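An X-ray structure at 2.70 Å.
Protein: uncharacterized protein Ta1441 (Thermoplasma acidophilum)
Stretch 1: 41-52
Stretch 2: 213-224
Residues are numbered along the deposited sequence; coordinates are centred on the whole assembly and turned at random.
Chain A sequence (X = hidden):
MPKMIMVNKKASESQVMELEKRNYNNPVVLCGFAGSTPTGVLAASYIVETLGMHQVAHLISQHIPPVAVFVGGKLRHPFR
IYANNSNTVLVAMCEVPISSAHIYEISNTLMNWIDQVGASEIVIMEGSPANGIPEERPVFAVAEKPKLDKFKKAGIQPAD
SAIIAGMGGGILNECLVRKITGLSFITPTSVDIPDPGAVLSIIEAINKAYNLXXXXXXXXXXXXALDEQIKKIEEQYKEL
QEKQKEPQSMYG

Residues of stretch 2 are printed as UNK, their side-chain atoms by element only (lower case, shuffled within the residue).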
# COMPACT_ATOMS: atom_id res chain seq x y z
N VAL A 41 -40.01 5.72 -3.09
CA VAL A 41 -39.82 5.79 -1.62
C VAL A 41 -41.13 5.50 -0.89
O VAL A 41 -41.16 4.87 0.16
CB VAL A 41 -39.25 7.16 -1.15
CG1 VAL A 41 -37.84 7.38 -1.71
CG2 VAL A 41 -40.09 8.23 -1.64
N LEU A 42 -42.23 5.92 -1.47
CA LEU A 42 -43.51 5.56 -0.91
C LEU A 42 -43.74 4.08 -0.98
O LEU A 42 -44.22 3.52 -0.03
CB LEU A 42 -44.62 6.32 -1.60
CG LEU A 42 -44.66 7.83 -1.30
CD1 LEU A 42 -45.80 8.45 -2.11
CD2 LEU A 42 -44.82 8.10 0.19
N ALA A 43 -43.41 3.41 -2.07
CA ALA A 43 -43.53 1.94 -2.06
C ALA A 43 -42.59 1.32 -1.02
O ALA A 43 -43.02 0.56 -0.19
CB ALA A 43 -43.29 1.33 -3.47
N ALA A 44 -41.31 1.70 -1.07
CA ALA A 44 -40.26 1.20 -0.16
C ALA A 44 -40.81 1.30 1.21
O ALA A 44 -40.92 0.27 1.88
CB ALA A 44 -38.98 2.00 -0.24
N SER A 45 -41.20 2.49 1.65
CA SER A 45 -41.74 2.64 3.00
C SER A 45 -42.92 1.78 3.29
O SER A 45 -42.95 1.12 4.33
CB SER A 45 -42.15 4.04 3.24
OG SER A 45 -40.99 4.77 3.10
N TYR A 46 -43.90 1.82 2.40
CA TYR A 46 -45.05 0.96 2.57
C TYR A 46 -44.61 -0.45 2.84
O TYR A 46 -45.02 -1.01 3.83
CB TYR A 46 -45.94 0.96 1.36
CG TYR A 46 -47.15 0.10 1.55
CD1 TYR A 46 -47.24 -1.14 0.96
CD2 TYR A 46 -48.21 0.52 2.35
CE1 TYR A 46 -48.37 -1.94 1.13
CE2 TYR A 46 -49.34 -0.26 2.53
CZ TYR A 46 -49.40 -1.50 1.90
OH TYR A 46 -50.47 -2.34 2.05
N ILE A 47 -43.77 -1.05 1.99
CA ILE A 47 -43.59 -2.47 2.10
C ILE A 47 -42.79 -2.77 3.39
O ILE A 47 -43.07 -3.73 4.09
CB ILE A 47 -43.10 -3.22 0.75
CG1 ILE A 47 -41.71 -3.75 0.91
CG2 ILE A 47 -43.20 -2.45 -0.62
CD1 ILE A 47 -41.68 -5.09 1.67
N VAL A 48 -41.83 -1.92 3.72
CA VAL A 48 -41.06 -2.00 4.97
C VAL A 48 -42.01 -2.11 6.12
O VAL A 48 -41.93 -3.02 6.94
CB VAL A 48 -40.22 -0.74 5.26
CG1 VAL A 48 -39.86 -0.66 6.71
CG2 VAL A 48 -38.91 -0.70 4.42
N GLU A 49 -42.94 -1.18 6.20
CA GLU A 49 -43.94 -1.27 7.24
C GLU A 49 -44.80 -2.51 7.12
O GLU A 49 -45.03 -3.17 8.11
CB GLU A 49 -44.84 -0.05 7.25
CG GLU A 49 -45.74 0.00 8.52
CD GLU A 49 -46.99 -0.91 8.44
OE1 GLU A 49 -47.42 -1.23 7.29
OE2 GLU A 49 -47.54 -1.33 9.52
N THR A 50 -45.28 -2.84 5.94
CA THR A 50 -46.29 -3.89 5.86
C THR A 50 -45.69 -5.30 5.93
O THR A 50 -46.31 -6.18 6.41
CB THR A 50 -47.40 -3.63 4.75
OG1 THR A 50 -47.58 -4.78 3.91
CG2 THR A 50 -47.10 -2.45 3.90
N LEU A 51 -44.45 -5.53 5.56
CA LEU A 51 -43.89 -6.85 5.87
C LEU A 51 -43.27 -6.85 7.25
O LEU A 51 -42.82 -7.88 7.75
CB LEU A 51 -42.87 -7.30 4.83
CG LEU A 51 -43.37 -7.60 3.39
CD1 LEU A 51 -42.13 -8.01 2.53
CD2 LEU A 51 -44.48 -8.61 3.32
N GLY A 52 -43.27 -5.70 7.91
CA GLY A 52 -42.78 -5.63 9.29
C GLY A 52 -41.30 -5.94 9.29
O GLY A 52 -40.83 -6.71 10.08
N UNK A 213 -46.19 -11.66 -0.80
CA UNK A 213 -47.65 -11.44 -0.78
C UNK A 213 -47.95 -10.25 0.06
O UNK A 213 -48.47 -10.35 1.13
c UNK A 213 -48.10 -15.15 -1.01
c UNK A 213 -48.36 -12.68 -0.33
n UNK A 213 -48.97 -17.28 -0.13
c UNK A 213 -48.99 -15.77 0.02
c UNK A 213 -48.52 -13.72 -1.46
N UNK A 214 -47.53 -9.10 -0.45
CA UNK A 214 -47.69 -7.86 0.24
C UNK A 214 -49.20 -7.50 0.23
O UNK A 214 -49.88 -7.66 -0.76
c UNK A 214 -44.62 -6.55 -1.71
c UNK A 214 -46.86 -6.78 -0.41
c UNK A 214 -46.81 -5.62 0.46
c UNK A 214 -45.42 -7.24 -0.58
N UNK A 215 -49.69 -6.99 1.35
CA UNK A 215 -51.09 -7.04 1.67
C UNK A 215 -51.98 -6.00 1.00
O UNK A 215 -53.15 -6.35 0.67
c UNK A 215 -51.36 -7.45 5.59
c UNK A 215 -51.25 -8.65 6.60
c UNK A 215 -51.35 -6.84 3.17
c UNK A 215 -51.17 -7.96 4.10
n UNK A 215 -51.16 -8.27 8.06
N UNK A 216 -51.58 -4.74 0.92
CA UNK A 216 -52.60 -3.67 0.52
C UNK A 216 -53.82 -3.31 1.43
O UNK A 216 -54.57 -2.36 1.11
c UNK A 216 -53.25 -3.84 -0.92
o UNK A 216 -54.42 -4.68 -0.84
c UNK A 216 -52.26 -4.31 -1.95
N UNK A 217 -54.02 -4.01 2.54
CA UNK A 217 -54.93 -3.51 3.57
C UNK A 217 -54.51 -2.10 4.07
O UNK A 217 -53.33 -1.87 4.45
c UNK A 217 -55.03 -4.50 4.72
c UNK A 217 -55.59 -5.86 4.28
o UNK A 217 -56.84 -6.07 4.19
o UNK A 217 -54.75 -6.74 4.01
N UNK A 218 -55.48 -1.17 4.01
CA UNK A 218 -55.37 0.26 4.41
C UNK A 218 -54.24 0.99 3.71
O UNK A 218 -53.66 1.91 4.25
c UNK A 218 -56.30 0.11 8.23
c UNK A 218 -57.78 -0.03 6.24
c UNK A 218 -55.28 0.39 5.94
c UNK A 218 -56.55 0.59 6.80
N UNK A 219 -53.96 0.59 2.50
CA UNK A 219 -52.81 1.11 1.76
C UNK A 219 -53.02 2.56 1.39
O UNK A 219 -52.11 3.33 1.37
c UNK A 219 -52.58 0.24 0.51
c UNK A 219 -50.90 -0.61 -1.06
c UNK A 219 -51.98 1.55 -1.58
c UNK A 219 -51.48 0.64 -0.48
N UNK A 220 -54.23 2.96 1.12
CA UNK A 220 -54.42 4.31 0.66
C UNK A 220 -54.20 5.26 1.83
O UNK A 220 -53.52 6.27 1.66
o UNK A 220 -57.09 1.54 -1.89
c UNK A 220 -55.92 3.63 -1.28
c UNK A 220 -55.78 4.49 0.02
c UNK A 220 -56.28 2.08 -1.08
o UNK A 220 -55.76 1.39 -0.15
N UNK A 221 -54.73 4.91 3.01
CA UNK A 221 -54.57 5.76 4.16
C UNK A 221 -53.13 5.79 4.56
O UNK A 221 -52.59 6.82 4.90
o UNK A 221 -56.86 7.98 5.76
c UNK A 221 -55.41 5.31 5.33
c UNK A 221 -57.23 7.11 4.92
c UNK A 221 -56.88 5.60 5.17
o UNK A 221 -57.91 7.42 3.88
N UNK A 222 -52.45 4.67 4.49
CA UNK A 222 -51.09 4.68 4.95
C UNK A 222 -50.25 5.52 4.03
O UNK A 222 -49.33 6.18 4.44
c UNK A 222 -50.54 3.27 5.05
c UNK A 222 -49.06 3.26 5.37
c UNK A 222 -48.54 1.89 5.70
o UNK A 222 -47.32 1.68 5.86
n UNK A 222 -49.47 0.93 5.78
N UNK A 223 -50.54 5.46 2.76
CA UNK A 223 -49.66 6.09 1.80
C UNK A 223 -49.90 7.58 1.69
O UNK A 223 -49.00 8.30 1.43
c UNK A 223 -49.53 6.40 -0.66
c UNK A 223 -49.83 5.42 0.45
c UNK A 223 -48.96 4.14 0.41
N UNK A 224 -51.14 8.04 1.86
CA UNK A 224 -51.41 9.46 1.94
C UNK A 224 -50.63 10.06 3.10
O UNK A 224 -50.05 11.15 2.99
c UNK A 224 -52.89 9.75 2.17
c UNK A 224 -56.27 8.53 0.85
c UNK A 224 -55.32 9.55 1.52
n UNK A 224 -57.55 8.29 1.64
c UNK A 224 -53.86 9.43 1.02

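Position 213 carries four carbons in a row ending in a nitrogen. Its CB points away from the helix of stretch 1 and the chain runs into solvent: Lys213.

Position 214 has four carbons, forked at the first, with one arm two carbons long, and it is buried against Tyr46, Ile47, Thr50 and Leu51. That is Ile214. Its CG2 lies 4.1 Å from Tyr46 CE1 and 3.6 Å from Thr50 OG1, CG1 sits 4.2 Å from Leu51 CD2, and CD1 reaches within 4.4 Å of Ile47 CB.

Position 215 repeats the unbranched four carbons and nitrogen, exposed and nearly extended, with its CB 4.4 Å from Thr50 OG1: Lys215.

At 216 one carbon bears an oxygen and a carbon. The backbone matters more to the contact, since the N of 216 comes within 2.9 Å of Tyr46 OH, near the plane of the ring. This is Thr216, whose OG1 donates a hydrogen bond to Lys215 O (2.6 Å).

Position 217 shows two carbons, the second carrying two oxygens, and its backbone O stands 3.8 Å from Tyr46 OH. It is Asp217.

Position 218 has four carbons forked at the second and touches nothing on stretch 1. Leu218 occupies the N-cap position before the helix.

Position 219 has the same fork, but here the side chain is buried, with a carbon over one face of the Tyr46 ring. This is Leu219; its CD1 lies 3.4 Å from Tyr46 CZ, in a CH-pi contact. A type II turn from Thr216 to Leu219 leads the chain to this point.

Positions 220 and 221 each have three carbons, the third carrying two oxygens, both exposed and without contact to stretch 1: Glu220 and Glu221.

At 222 three carbons end in one oxygen and one nitrogen, an amide. The CA-to-CB bond points toward stretch 1, and the side chain packs alongside Tyr46 and Glu49: Gln222.

Position 223 is one carbon bearing two more, which touch Tyr46 and Leu42. In Val223, CG2 is 4.2 Å from Tyr46 CD2, and CG1 is 4.5 Å from Leu42 CD1.

Position 224 returns to four carbons and a nitrogen, its CA-to-CB bond pointing away. Lys224 NZ makes a very short salt bridge to Glu221 OE1 (2.4 Å).

The contact is organised around Tyr46. Its t rotamer carries the ring across to stretch 2, where Ile214, Leu219 and Val223 supply apolar surface and the turn backbone meets the hydroxyl. Leu42 and Leu51 extend the packing along the helix. The rule is compact: one long aromatic, a pocket built from loop and helix together, and charged side chains at most of the exposed positions of stretch 2, Leu218 being an apolar exception.

Stretch 2 213-224: KIKTDLLEEQVK
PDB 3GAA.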